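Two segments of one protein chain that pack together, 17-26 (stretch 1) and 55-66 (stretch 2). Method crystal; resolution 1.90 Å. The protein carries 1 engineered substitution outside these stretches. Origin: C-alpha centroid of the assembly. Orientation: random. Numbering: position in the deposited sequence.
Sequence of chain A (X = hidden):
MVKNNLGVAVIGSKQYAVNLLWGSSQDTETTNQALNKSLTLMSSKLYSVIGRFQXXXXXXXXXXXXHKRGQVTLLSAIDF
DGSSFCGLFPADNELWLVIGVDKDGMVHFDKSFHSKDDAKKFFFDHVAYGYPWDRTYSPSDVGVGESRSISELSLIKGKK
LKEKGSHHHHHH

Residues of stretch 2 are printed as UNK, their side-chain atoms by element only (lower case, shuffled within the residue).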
ATOM      1  N   ALA A  17       7.265  -3.274  -3.552  1.00 17.23           N
ATOM      2  CA  ALA A  17       6.536  -2.485  -4.526  1.00 16.55           C
ATOM      3  C   ALA A  17       5.530  -1.675  -3.717  1.00 16.09           C
ATOM      4  O   ALA A  17       4.758  -2.240  -2.940  1.00 16.87           O
ATOM      5  CB  ALA A  17       5.801  -3.407  -5.503  1.00 16.24           C
ATOM      6  N   VAL A  18       5.555  -0.354  -3.878  1.00 15.72           N
ATOM      7  CA  VAL A  18       4.623   0.524  -3.180  1.00 13.73           C
ATOM      8  C   VAL A  18       3.924   1.417  -4.206  1.00 14.84           C
ATOM      9  O   VAL A  18       4.299   1.438  -5.379  1.00 15.26           O
ATOM     10  CB  VAL A  18       5.351   1.421  -2.125  1.00 14.36           C
ATOM     11  CG1 VAL A  18       5.962   0.550  -1.038  1.00 13.08           C
ATOM     12  CG2 VAL A  18       6.439   2.252  -2.797  1.00 15.12           C
ATOM     13  N   ASN A  19       2.908   2.149  -3.762  1.00 15.23           N
ATOM     14  CA  ASN A  19       2.148   3.036  -4.638  1.00 16.52           C
ATOM     15  C   ASN A  19       1.413   2.257  -5.721  1.00 16.29           C
ATOM     16  O   ASN A  19       1.368   2.669  -6.880  1.00 15.91           O
ATOM     17  CB  ASN A  19       3.058   4.072  -5.299  1.00 18.20           C
ATOM     18  CG  ASN A  19       2.286   5.263  -5.829  1.00 21.81           C
ATOM     19  OD1 ASN A  19       1.845   6.116  -5.066  1.00 24.35           O
ATOM     20  ND2 ASN A  19       2.108   5.319  -7.143  1.00 29.12           N
ATOM     21  N   LEU A  20       0.846   1.119  -5.345  1.00 15.86           N
ATOM     22  CA  LEU A  20       0.085   0.305  -6.283  1.00 16.47           C
ATOM     23  C   LEU A  20      -1.364   0.777  -6.256  1.00 16.28           C
ATOM     24  O   LEU A  20      -1.780   1.462  -5.325  1.00 17.03           O
ATOM     25  CB  LEU A  20       0.140  -1.165  -5.871  1.00 17.23           C
ATOM     26  CG  LEU A  20       1.518  -1.829  -5.921  1.00 19.32           C
ATOM     27  CD1 LEU A  20       1.570  -2.954  -4.918  1.00 23.36           C
ATOM     28  CD2 LEU A  20       1.787  -2.339  -7.324  1.00 20.46           C
ATOM     29  N   LEU A  21      -2.124   0.430  -7.285  1.00 14.96           N
ATOM     30  CA  LEU A  21      -3.535   0.790  -7.335  1.00 16.44           C
ATOM     31  C   LEU A  21      -4.284  -0.407  -6.773  1.00 17.43           C
ATOM     32  O   LEU A  21      -4.312  -1.461  -7.397  1.00 17.64           O
ATOM     33  CB  LEU A  21      -3.984   1.031  -8.776  1.00 18.71           C
ATOM     34  CG  LEU A  21      -5.471   1.345  -8.993  1.00 20.07           C
ATOM     35  CD1 LEU A  21      -5.842   2.628  -8.264  1.00 24.65           C
ATOM     36  CD2 LEU A  21      -5.742   1.488 -10.483  1.00 23.31           C
ATOM     37  N   TRP A  22      -4.887  -0.240  -5.601  1.00 17.91           N
ATOM     38  CA  TRP A  22      -5.610  -1.322  -4.958  1.00 18.28           C
ATOM     39  C   TRP A  22      -7.108  -1.236  -5.159  1.00 19.99           C
ATOM     40  O   TRP A  22      -7.684  -0.152  -5.188  1.00 21.29           O
ATOM     41  CB  TRP A  22      -5.322  -1.346  -3.455  1.00 16.54           C
ATOM     42  CG  TRP A  22      -3.904  -1.681  -3.116  1.00 16.64           C
ATOM     43  CD1 TRP A  22      -2.841  -0.822  -3.073  1.00 16.32           C
ATOM     44  CD2 TRP A  22      -3.390  -2.972  -2.792  1.00 17.14           C
ATOM     45  NE1 TRP A  22      -1.695  -1.502  -2.741  1.00 13.86           N
ATOM     46  CE2 TRP A  22      -2.005  -2.826  -2.561  1.00 16.72           C
ATOM     47  CE3 TRP A  22      -3.968  -4.244  -2.672  1.00 16.59           C
ATOM     48  CZ2 TRP A  22      -1.184  -3.905  -2.220  1.00 15.31           C
ATOM     49  CZ3 TRP A  22      -3.155  -5.317  -2.335  1.00 17.07           C
ATOM     50  CH2 TRP A  22      -1.776  -5.140  -2.111  1.00 18.51           C
ATOM     51  N   GLY A  23      -7.734  -2.399  -5.271  1.00 20.39           N
ATOM     52  CA  GLY A  23      -9.168  -2.442  -5.451  1.00 21.80           C
ATOM     53  C   GLY A  23      -9.739  -3.795  -5.083  1.00 20.74           C
ATOM     54  O   GLY A  23      -9.014  -4.768  -4.872  1.00 19.40           O
ATOM     55  N   SER A  24     -11.059  -3.836  -4.976  1.00 22.94           N
ATOM     56  CA  SER A  24     -11.769  -5.063  -4.667  1.00 23.00           C
ATOM     57  C   SER A  24     -13.080  -4.983  -5.432  1.00 24.29           C
ATOM     58  O   SER A  24     -13.549  -3.894  -5.766  1.00 25.42           O
ATOM     59  CB  SER A  24     -12.019  -5.193  -3.159  1.00 21.65           C
ATOM     60  OG  SER A  24     -12.685  -4.058  -2.635  1.00 22.93           O
ATOM     61  N   SER A  25     -13.656  -6.133  -5.739  1.00 25.46           N
ATOM     62  CA  SER A  25     -14.906  -6.154  -6.481  1.00 26.88           C
ATOM     63  C   SER A  25     -16.060  -5.778  -5.575  1.00 28.86           C
ATOM     64  O   SER A  25     -15.958  -5.868  -4.354  1.00 29.78           O
ATOM     65  CB  SER A  25     -15.162  -7.542  -7.047  1.00 24.64           C
ATOM     66  OG  SER A  25     -15.424  -8.448  -5.999  1.00 23.87           O
ATOM     67  N   GLN A  26     -17.158  -5.355  -6.189  1.00 30.91           N
ATOM     68  CA  GLN A  26     -18.361  -4.978  -5.467  1.00 33.62           C
ATOM     69  C   GLN A  26     -19.560  -5.623  -6.142  1.00 32.62           C
ATOM     70  O   GLN A  26     -19.476  -6.059  -7.288  1.00 31.41           O
ATOM     71  CB  GLN A  26     -18.563  -3.460  -5.490  1.00 37.05           C
ATOM     72  CG  GLN A  26     -17.496  -2.653  -4.781  1.00 42.46           C
ATOM     73  CD  GLN A  26     -17.903  -1.201  -4.618  1.00 45.63           C
ATOM     74  OE1 GLN A  26     -18.209  -0.517  -5.594  1.00 49.05           O
ATOM     75  NE2 GLN A  26     -17.910  -0.725  -3.377  1.00 48.22           N
ATOM     76  N   UNK A  55     -12.580 -11.173   2.654  1.00 32.15           N
ATOM     77  CA  UNK A  55     -12.644 -11.225   1.206  1.00 30.24           C
ATOM     78  C   UNK A  55     -11.325 -10.936   0.518  1.00 29.24           C
ATOM     79  O   UNK A  55     -10.289 -10.754   1.160  1.00 27.79           O
ATOM     80  N   UNK A  56     -11.364 -10.879  -0.805  1.00 26.67           N
ATOM     81  CA  UNK A  56     -10.159 -10.632  -1.571  1.00 25.58           C
ATOM     82  C   UNK A  56     -10.053  -9.233  -2.148  1.00 21.88           C
ATOM     83  O   UNK A  56     -11.018  -8.474  -2.167  1.00 21.42           O
ATOM     84  o   UNK A  56      -8.502 -14.268  -3.664  1.00 37.56           O
ATOM     85  c   UNK A  56      -9.675 -14.051  -3.297  1.00 37.01           C
ATOM     86  c   UNK A  56      -9.887 -13.067  -2.182  1.00 33.74           C
ATOM     87  c   UNK A  56     -10.052 -11.658  -2.694  1.00 29.11           C
ATOM     88  o   UNK A  56     -10.679 -14.591  -3.814  1.00 39.63           O
ATOM     89  N   UNK A  57      -8.852  -8.908  -2.609  1.00 20.17           N
ATOM     90  CA  UNK A  57      -8.576  -7.621  -3.214  1.00 19.01           C
ATOM     91  C   UNK A  57      -7.362  -7.790  -4.117  1.00 17.07           C
ATOM     92  O   UNK A  57      -6.693  -8.826  -4.102  1.00 16.04           O
ATOM     93  c   UNK A  57      -6.975  -5.812  -0.148  1.00 17.78           C
ATOM     94  o   UNK A  57      -7.099  -4.600  -0.297  1.00 17.64           O
ATOM     95  n   UNK A  57      -6.777  -6.372   1.041  1.00 19.73           N
ATOM     96  c   UNK A  57      -8.318  -6.560  -2.139  1.00 19.00           C
ATOM     97  c   UNK A  57      -7.046  -6.754  -1.334  1.00 19.69           C
ATOM     98  N   UNK A  58      -7.073  -6.771  -4.910  1.00 16.80           N
ATOM     99  CA  UNK A  58      -5.960  -6.866  -5.834  1.00 17.63           C
ATOM    100  C   UNK A  58      -5.195  -5.560  -5.961  1.00 16.75           C
ATOM    101  O   UNK A  58      -5.695  -4.490  -5.620  1.00 16.70           O
ATOM    102  c   UNK A  58     -10.049  -6.091  -7.832  1.00 21.11           C
ATOM    103  c   UNK A  58      -8.527  -4.383  -8.594  1.00 21.37           C
ATOM    104  c   UNK A  58      -6.498  -7.276  -7.199  1.00 17.65           C
ATOM    105  c   UNK A  58      -7.446  -5.185  -8.221  1.00 20.04           C
ATOM    106  c   UNK A  58      -7.656  -6.438  -7.654  1.00 18.95           C
ATOM    107  c   UNK A  58      -8.964  -6.882  -7.465  1.00 20.11           C
ATOM    108  c   UNK A  58      -9.830  -4.838  -8.398  1.00 22.29           C
ATOM    109  N   UNK A  59      -3.970  -5.671  -6.453  1.00 17.58           N
ATOM    110  CA  UNK A  59      -3.121  -4.512  -6.665  1.00 17.72           C
ATOM    111  C   UNK A  59      -2.708  -4.500  -8.132  1.00 16.75           C
ATOM    112  O   UNK A  59      -2.434  -5.548  -8.714  1.00 16.70           O
ATOM    113  c   UNK A  59      -1.887  -4.594  -5.772  1.00 16.07           C
ATOM    114  N   UNK A  60      -2.685  -3.319  -8.735  1.00 16.91           N
ATOM    115  CA  UNK A  60      -2.265  -3.191 -10.127  1.00 17.45           C
ATOM    116  C   UNK A  60      -1.008  -2.326 -10.133  1.00 18.29           C
ATOM    117  O   UNK A  60      -1.003  -1.232  -9.569  1.00 18.68           O
ATOM    118  c   UNK A  60      -3.369  -2.543 -10.997  1.00 16.12           C
ATOM    119  c   UNK A  60      -2.816  -2.179 -12.371  1.00 15.23           C
ATOM    120  c   UNK A  60      -4.520  -3.531 -11.170  1.00 16.44           C
ATOM    121  N   UNK A  61       0.056  -2.829 -10.756  1.00 18.26           N
ATOM    122  CA  UNK A  61       1.309  -2.096 -10.798  1.00 18.99           C
ATOM    123  C   UNK A  61       1.458  -1.127 -11.956  1.00 20.05           C
ATOM    124  O   UNK A  61       0.711  -1.179 -12.935  1.00 21.76           O
ATOM    125  N   UNK A  62       2.432  -0.234 -11.832  1.00 19.10           N
ATOM    126  CA  UNK A  62       2.712   0.761 -12.862  1.00 20.01           C
ATOM    127  C   UNK A  62       4.188   0.691 -13.220  1.00 19.22           C
ATOM    128  O   UNK A  62       5.035   1.164 -12.467  1.00 19.09           O
ATOM    129  o   UNK A  62       3.154   2.908 -14.499  1.00 21.87           O
ATOM    130  o   UNK A  62       2.352   4.415 -13.118  1.00 23.39           O
ATOM    131  c   UNK A  62       2.652   3.239 -13.400  1.00 23.15           C
ATOM    132  c   UNK A  62       2.392   2.164 -12.353  1.00 20.97           C
ATOM    133  N   UNK A  63       4.496   0.100 -14.367  1.00 19.82           N
ATOM    134  CA  UNK A  63       5.884  -0.020 -14.799  1.00 21.39           C
ATOM    135  C   UNK A  63       6.595   1.324 -14.933  1.00 21.55           C
ATOM    136  O   UNK A  63       7.819   1.379 -14.884  1.00 21.58           O
ATOM    137  c   UNK A  63       5.760  -2.903 -17.407  1.00 36.06           C
ATOM    138  c   UNK A  63       5.340  -4.361 -17.366  1.00 36.12           C
ATOM    139  c   UNK A  63       5.963  -0.757 -16.137  1.00 25.35           C
ATOM    140  n   UNK A  63       5.659  -5.027 -18.662  1.00 42.55           N
ATOM    141  c   UNK A  63       5.538  -2.215 -16.070  1.00 30.04           C
ATOM    142  N   UNK A  64       5.840   2.401 -15.108  1.00 21.06           N
ATOM    143  CA  UNK A  64       6.462   3.710 -15.263  1.00 22.70           C
ATOM    144  C   UNK A  64       7.132   4.225 -14.001  1.00 22.64           C
ATOM    145  O   UNK A  64       7.963   5.130 -14.067  1.00 21.69           O
ATOM    146  n   UNK A  64       3.813   4.814 -17.552  1.00 30.47           N
ATOM    147  c   UNK A  64       5.449   4.736 -15.770  1.00 25.65           C
ATOM    148  c   UNK A  64       5.054   4.494 -17.215  1.00 28.19           C
ATOM    149  o   UNK A  64       5.863   4.036 -18.020  1.00 30.07           O
ATOM    150  N   UNK A  65       6.774   3.661 -12.850  1.00 21.30           N
ATOM    151  CA  UNK A  65       7.396   4.085 -11.610  1.00 19.54           C
ATOM    152  C   UNK A  65       8.269   2.975 -11.020  1.00 19.79           C
ATOM    153  O   UNK A  65       8.537   2.951  -9.822  1.00 19.70           O
ATOM    154  c   UNK A  65       5.429   3.442 -10.131  1.00 18.18           C
ATOM    155  c   UNK A  65       4.462   3.853  -9.032  1.00 17.22           C
ATOM    156  c   UNK A  65       6.350   4.582 -10.565  1.00 20.22           C
ATOM    157  c   UNK A  65       5.513   5.719 -11.171  1.00 18.72           C
ATOM    158  N   UNK A  66       8.704   2.051 -11.878  1.00 20.12           N
ATOM    159  CA  UNK A  66       9.599   0.993 -11.440  1.00 18.27           C
ATOM    160  C   UNK A  66       9.045  -0.374 -11.093  1.00 17.01           C
ATOM    161  O   UNK A  66       9.814  -1.277 -10.766  1.00 16.34           O
TER
HETATM  162  O   HOH W   1     -12.214  -8.225  -4.671  1.00 20.50           O

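Position 55 has no side-chain atoms and makes no contact with stretch 1; its phi of 135° would jam a CB against the preceding carbonyl, so it is glycine, G55. Position 56 carries three carbons, the third bearing two oxygens. Its CA-to-CB bond points sideways and its carboxylate end leads off from stretch 1; its backbone O, however, lies 3.6 Å from S24 CB and accepts from water 1, which in turn accepts from S25 N. The carboxylate makes it E56.

At position 57 three carbons end in one oxygen and one nitrogen; its CB lies 4.1 Å from S24 CB, and the oxygen at its end lies 3.9 Å from W22 CE3. This amide is Q57. Both polar ends of Q57 are satisfied elsewhere in the structure.

Position 58 shows one carbon followed by a six-carbon ring, and the ring lies over G23: F58. G23 CA sits 4.1 Å from the F58 ring centroid, over the face. A CB on G23 would come within 3.0 Å of F58 CE1, so the absence of a side chain makes room for the ring.

Position 59 has a single carbon, CB, which sits 3.4 Å from the centroid of the six-membered ring of W22, almost exactly on the ring normal, and 3.9 Å from L20 CD1; it is alanine, A59.

Position 60 has one carbon carrying two more, and its CB lies 4.3 Å from L21 CB; the branching is that of V60. Position 61 lacks side-chain atoms, and its CA approaches L20 CD2 at 3.5 Å; it is G61.

Position 62 has two carbons, the second with two oxygens, and makes no contact across: D62. Position 63, four carbons in a row ending in nitrogen and out of reach of stretch 1, is K63. Two carbons, the second bearing one oxygen and one nitrogen, identify position 64 as N64, whose backbone N donates to D62 OD1 at 2.8 Å. Position 65 has four carbons forked at the first, the two-carbon arm ending against the N19 side chain: I65, with CD1 3.4 Å from N19 ND2. Position 66 has no side chain and a phi of 98°, again unfavourable for a CB: G66.

The contact is an antiparallel strand pairing. L21 N donates to V60 O (3.0 Å) and V60 N to L21 O (2.8 Å); G23 N donates to F58 O (2.9 Å) and F58 N to G23 O (2.8 Å). Between these pairs, W22 and A59 pack on one face of the sheet, while L21, V60 and F58 occupy the other.

Stretch 2, residues 55-66: GEQFAVGDKNIG
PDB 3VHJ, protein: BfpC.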